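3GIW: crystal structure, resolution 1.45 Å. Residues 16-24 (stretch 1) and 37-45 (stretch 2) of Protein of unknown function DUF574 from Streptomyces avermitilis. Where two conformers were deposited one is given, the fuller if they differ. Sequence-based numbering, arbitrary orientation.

Stretch 1 16-24: RIDTESAHS
Stretch 2 (37-45) YYPADKEAG

An irregular segment, 16-24, packs against the first turns of a helix that begins at Pro39 and runs on beyond Gly45; together they bury 353 Å². The two run in the same order, with Thr19 CA 6.1 Å from Tyr38 CA and Ala22 CA 4.6 Å from Asp41 CA. In stretch 1 a type I turn spans Asp18 to Ser21, where Ser21 OG donates to Asp18 OD2 (2.6 Å); from Ser21 to His23 the backbone is extended (psi 141° to 152°), and His23 sits at the N-cap position before a helix. Tyr37 (phi/psi -155°/166°) sets its CA-to-CB bond sideways and makes no contact. Tyr38 is the N-cap (phi/psi -125°/167°); its CA-to-CB bond points toward stretch 1 (chi1 m, chi2 -76°). Thr19 (p) sets CG2 over one ring face, 3.5 Å from the centroid and 9° off the normal, a CH-pi contact, while Ile17 (m, m) brings CG2 to 3.7 Å from Tyr38 CE2. Pro39 barely takes part. Ala40 CB, pointing toward stretch 1, lies 3.6 Å from Glu20 O; a small methyl fits here against bare backbone. Water 1 donates to Thr19 O (2.6 Å) and accepts from Ala40 N (2.8 Å), serving a first-turn amide. Asp41 (chi1 m, chi2 -58°) ties the pieces together: OD1 accepts from His23 N (2.9 Å, 166°), the direct hydrogen bond between the stretches, whereas OD2 accepts from Tyr38 N (2.9 Å), closing the helix start. Water 2 donates to both Asp41 OD2 (2.8 Å) and Ser21 O (2.9 Å). Lys42, all t to chi3, extends out of reach, its N bonded to Tyr38 O (3.2 Å). Glu43 (t, m) is bonded elsewhere in the structure. One turn after Ala40, Ala44 CB meets Ala22 CB at 4.0 Å, an apolar contact, and Ala44 N donates to Ala40 O (3.2 Å). Gly45 continues the helix, N to Asp41 O at 2.9 Å.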

ATOM      1  N   ARG A  16     -19.616   6.767  12.752  1.00 30.09           N
ATOM      2  CA  ARG A  16     -18.717   5.668  12.255  1.00 29.47           C
ATOM      3  C   ARG A  16     -17.239   6.041  12.301  1.00 27.08           C
ATOM      4  O   ARG A  16     -16.391   5.181  12.491  1.00 27.61           O
ATOM      5  CB  ARG A  16     -19.032   5.300  10.801  1.00 30.72           C
ATOM      6  CG  ARG A  16     -20.429   4.774  10.527  1.00 31.51           C
ATOM      7  CD  ARG A  16     -20.424   4.042   9.190  1.00 31.88           C
ATOM      8  NE  ARG A  16     -19.721   2.762   9.316  1.00 31.30           N
ATOM      9  CZ  ARG A  16     -18.842   2.260   8.449  1.00 30.46           C
ATOM     10  NH1 ARG A  16     -18.480   2.920   7.340  1.00 28.46           N
ATOM     11  NH2 ARG A  16     -18.304   1.079   8.719  1.00 31.03           N
ATOM     12  N   ILE A  17     -16.945   7.319  12.114  1.00 25.02           N
ATOM     13  CA  ILE A  17     -15.574   7.802  11.889  1.00 24.23           C
ATOM     14  C   ILE A  17     -14.609   7.693  13.083  1.00 25.50           C
ATOM     15  O   ILE A  17     -13.402   7.598  12.884  1.00 24.97           O
ATOM     16  CB  ILE A  17     -15.593   9.286  11.406  1.00 24.38           C
ATOM     17  CG1 ILE A  17     -16.360   9.418  10.092  1.00 25.78           C
ATOM     18  CG2 ILE A  17     -14.161   9.855  11.254  1.00 23.48           C
ATOM     19  CD1 ILE A  17     -15.673   8.810   8.932  1.00 25.55           C
ATOM     20  N   ASP A  18     -15.111   7.720  14.311  1.00 23.59           N
ATOM     21  CA  ASP A  18     -14.246   7.742  15.515  1.00 23.31           C
ATOM     22  C   ASP A  18     -13.096   8.767  15.414  1.00 21.96           C
ATOM     23  O   ASP A  18     -11.915   8.416  15.275  1.00 22.40           O
ATOM     24  CB  ASP A  18     -13.712   6.347  15.853  1.00 24.86           C
ATOM     25  CG  ASP A  18     -12.921   6.309  17.178  1.00 27.26           C
ATOM     26  OD1 ASP A  18     -13.062   7.226  18.020  1.00 29.70           O
ATOM     27  OD2 ASP A  18     -12.126   5.360  17.364  1.00 30.33           O
ATOM     28  N   THR A  19     -13.460  10.037  15.506  1.00 21.63           N
ATOM     29  CA  THR A  19     -12.507  11.137  15.393  1.00 22.73           C
ATOM     30  C   THR A  19     -11.619  11.345  16.616  1.00 23.24           C
ATOM     31  O   THR A  19     -10.668  12.117  16.541  1.00 26.03           O
ATOM     32  CB  THR A  19     -13.224  12.464  15.132  1.00 23.32           C
ATOM     33  OG1 THR A  19     -14.013  12.806  16.280  1.00 24.40           O
ATOM     34  CG2 THR A  19     -14.083  12.368  13.883  1.00 23.22           C
ATOM     35  N   GLU A  20     -11.916  10.680  17.734  1.00 23.66           N
ATOM     36  CA  GLU A  20     -11.176  10.911  18.965  1.00 24.31           C
ATOM     37  C   GLU A  20      -9.970   9.997  19.155  1.00 22.30           C
ATOM     38  O   GLU A  20      -9.201  10.222  20.080  1.00 22.81           O
ATOM     39  CB  GLU A  20     -12.106  10.830  20.184  1.00 26.94           C
ATOM     40  CG  GLU A  20     -13.230  11.862  20.167  1.00 29.34           C
ATOM     41  CD  GLU A  20     -12.732  13.277  19.891  1.00 31.58           C
ATOM     42  OE1 GLU A  20     -12.065  13.862  20.786  1.00 33.59           O
ATOM     43  OE2 GLU A  20     -13.005  13.804  18.775  1.00 33.00           O
ATOM     44  N   SER A  21      -9.812   8.981  18.299  1.00 21.36           N
ATOM     45  CA  SER A  21      -8.612   8.143  18.344  0.50 21.17           C
ATOM     46  C   SER A  21      -7.866   8.223  17.021  1.00 19.55           C
ATOM     47  O   SER A  21      -8.453   8.479  15.977  1.00 18.26           O
ATOM     48  CB  SER A  21      -8.973   6.698  18.673  0.50 21.92           C
ATOM     49  OG  SER A  21      -9.655   6.087  17.595  0.50 23.47           O
ATOM     50  N   ALA A  22      -6.551   8.021  17.083  1.00 18.23           N
ATOM     51  CA  ALA A  22      -5.701   8.066  15.877  1.00 16.51           C
ATOM     52  C   ALA A  22      -5.949   6.836  15.004  1.00 16.18           C
ATOM     53  O   ALA A  22      -6.186   5.721  15.515  1.00 16.49           O
ATOM     54  CB  ALA A  22      -4.224   8.160  16.258  1.00 17.16           C
ATOM     55  N   HIS A  23      -5.898   7.043  13.683  1.00 14.57           N
ATOM     56  CA  HIS A  23      -6.002   5.977  12.699  1.00 15.16           C
ATOM     57  C   HIS A  23      -4.831   6.038  11.718  1.00 13.66           C
ATOM     58  O   HIS A  23      -4.453   7.111  11.264  1.00 13.86           O
ATOM     59  CB  HIS A  23      -7.310   6.054  11.876  1.00 16.33           C
ATOM     60  CG  HIS A  23      -8.570   5.819  12.663  1.00 17.62           C
ATOM     61  ND1 HIS A  23      -9.035   6.676  13.642  1.00 20.34           N
ATOM     62  CD2 HIS A  23      -9.498   4.842  12.556  1.00 19.03           C
ATOM     63  CE1 HIS A  23     -10.173   6.210  14.130  1.00 20.47           C
ATOM     64  NE2 HIS A  23     -10.484   5.104  13.481  1.00 21.03           N
ATOM     65  N   SER A  24      -4.309   4.887  11.342  1.00 13.16           N
ATOM     66  CA  SER A  24      -3.080   4.856  10.547  1.00 15.10           C
ATOM     67  C   SER A  24      -3.195   5.642   9.210  1.00 13.55           C
ATOM     68  O   SER A  24      -2.261   6.374   8.817  1.00 14.40           O
ATOM     69  CB  SER A  24      -2.580   3.424  10.294  1.00 15.44           C
ATOM     70  OG  SER A  24      -3.506   2.651   9.589  1.00 16.71           O
ATOM     71  N   TYR A  37      -7.691  14.339   8.346  1.00 12.66           N
ATOM     72  CA  TYR A  37      -7.182  13.891   9.636  1.00 12.61           C
ATOM     73  C   TYR A  37      -7.862  14.741  10.726  1.00 12.47           C
ATOM     74  O   TYR A  37      -8.396  15.809  10.426  1.00 13.50           O
ATOM     75  CB  TYR A  37      -5.622  14.018   9.684  1.00 13.99           C
ATOM     76  CG  TYR A  37      -5.118  15.448   9.696  1.00 13.77           C
ATOM     77  CD1 TYR A  37      -5.019  16.156  10.891  1.00 14.35           C
ATOM     78  CD2 TYR A  37      -4.806  16.118   8.508  1.00 14.02           C
ATOM     79  CE1 TYR A  37      -4.599  17.476  10.929  1.00 14.45           C
ATOM     80  CE2 TYR A  37      -4.419  17.445   8.537  1.00 14.86           C
ATOM     81  CZ  TYR A  37      -4.291  18.119   9.759  1.00 14.31           C
ATOM     82  OH  TYR A  37      -3.911  19.454   9.768  1.00 17.37           O
ATOM     83  N   TYR A  38      -7.737  14.291  11.974  1.00 12.43           N
ATOM     84  CA  TYR A  38      -8.312  14.942  13.136  1.00 13.83           C
ATOM     85  C   TYR A  38      -7.209  15.215  14.160  1.00 14.31           C
ATOM     86  O   TYR A  38      -6.087  14.724  14.011  1.00 14.11           O
ATOM     87  CB  TYR A  38      -9.422  14.042  13.704  1.00 15.42           C
ATOM     88  CG  TYR A  38     -10.571  13.914  12.725  1.00 15.55           C
ATOM     89  CD1 TYR A  38     -11.477  14.943  12.564  1.00 16.30           C
ATOM     90  CD2 TYR A  38     -10.721  12.789  11.924  1.00 16.28           C
ATOM     91  CE1 TYR A  38     -12.512  14.858  11.640  1.00 16.31           C
ATOM     92  CE2 TYR A  38     -11.757  12.696  11.006  1.00 17.27           C
ATOM     93  CZ  TYR A  38     -12.655  13.725  10.882  1.00 17.12           C
ATOM     94  OH  TYR A  38     -13.696  13.666   9.967  1.00 18.99           O
ATOM     95  N   PRO A  39      -7.492  16.034  15.176  1.00 14.37           N
ATOM     96  CA  PRO A  39      -6.461  16.325  16.172  1.00 14.58           C
ATOM     97  C   PRO A  39      -5.731  15.103  16.755  1.00 15.03           C
ATOM     98  O   PRO A  39      -4.513  15.177  16.985  1.00 14.40           O
ATOM     99  CB  PRO A  39      -7.236  17.110  17.254  1.00 15.06           C
ATOM    100  CG  PRO A  39      -8.356  17.748  16.507  1.00 15.18           C
ATOM    101  CD  PRO A  39      -8.749  16.775  15.436  1.00 14.88           C
ATOM    102  N   ALA A  40      -6.436  14.005  17.022  1.00 15.16           N
ATOM    103  CA  ALA A  40      -5.761  12.781  17.518  1.00 15.53           C
ATOM    104  C   ALA A  40      -4.677  12.262  16.547  1.00 15.07           C
ATOM    105  O   ALA A  40      -3.638  11.737  16.980  1.00 16.25           O
ATOM    106  CB  ALA A  40      -6.757  11.689  17.820  1.00 16.48           C
ATOM    107  N   ASP A  41      -4.928  12.403  15.244  1.00 14.15           N
ATOM    108  CA  ASP A  41      -3.954  11.985  14.212  1.00 14.65           C
ATOM    109  C   ASP A  41      -2.738  12.904  14.158  1.00 14.77           C
ATOM    110  O   ASP A  41      -1.593  12.457  14.037  1.00 14.26           O
ATOM    111  CB  ASP A  41      -4.632  11.936  12.856  1.00 13.58           C
ATOM    112  CG  ASP A  41      -5.844  11.048  12.847  1.00 14.99           C
ATOM    113  OD1 ASP A  41      -5.703   9.846  13.166  1.00 15.52           O
ATOM    114  OD2 ASP A  41      -6.922  11.601  12.509  1.00 14.12           O
ATOM    115  N   LYS A  42      -2.969  14.208  14.246  1.00 13.54           N
ATOM    116  CA  LYS A  42      -1.867  15.181  14.341  1.00 14.25           C
ATOM    117  C   LYS A  42      -0.992  14.944  15.584  1.00 15.64           C
ATOM    118  O   LYS A  42       0.235  15.007  15.526  1.00 15.04           O
ATOM    119  CB  LYS A  42      -2.427  16.608  14.371  1.00 16.48           C
ATOM    120  CG  LYS A  42      -1.382  17.670  14.628  1.00 18.21           C
ATOM    121  CD  LYS A  42      -2.003  19.046  14.406  1.00 20.55           C
ATOM    122  CE  LYS A  42      -0.969  20.118  14.212  1.00 23.59           C
ATOM    123  NZ  LYS A  42       0.071  20.148  15.234  1.00 24.76           N
ATOM    124  N   GLU A  43      -1.616  14.680  16.729  1.00 14.99           N
ATOM    125  CA  GLU A  43      -0.864  14.484  17.958  1.00 16.24           C
ATOM    126  C   GLU A  43       0.040  13.254  17.827  1.00 14.32           C
ATOM    127  O   GLU A  43       1.212  13.280  18.244  1.00 14.74           O
ATOM    128  CB  GLU A  43      -1.819  14.306  19.136  1.00 18.33           C
ATOM    129  CG  GLU A  43      -1.156  14.184  20.533  1.00 21.43           C
ATOM    130  CD  GLU A  43      -0.696  12.775  20.904  1.00 24.60           C
ATOM    131  OE1 GLU A  43      -1.199  11.776  20.350  1.00 27.38           O
ATOM    132  OE2 GLU A  43       0.182  12.668  21.787  1.00 28.01           O
ATOM    133  N   ALA A  44      -0.510  12.172  17.278  1.00 14.35           N
ATOM    134  CA  ALA A  44       0.270  10.963  16.997  1.00 14.04           C
ATOM    135  C   ALA A  44       1.418  11.243  16.025  1.00 13.20           C
ATOM    136  O   ALA A  44       2.575  10.898  16.315  1.00 13.62           O
ATOM    137  CB  ALA A  44      -0.651   9.857  16.473  1.00 14.41           C
ATOM    138  N   GLY A  45       1.122  11.858  14.877  1.00 12.94           N
ATOM    139  CA  GLY A  45       2.166  12.130  13.890  1.00 13.17           C
ATOM    140  C   GLY A  45       3.272  13.015  14.436  1.00 13.73           C
ATOM    141  O   GLY A  45       4.447  12.798  14.141  1.00 12.72           O
TER
HETATM  142  O   HOH W   1      -9.189  14.094  17.372  1.00 23.55           O
HETATM  143  O   HOH W   2      -9.099  10.207  13.686  1.00 20.81           O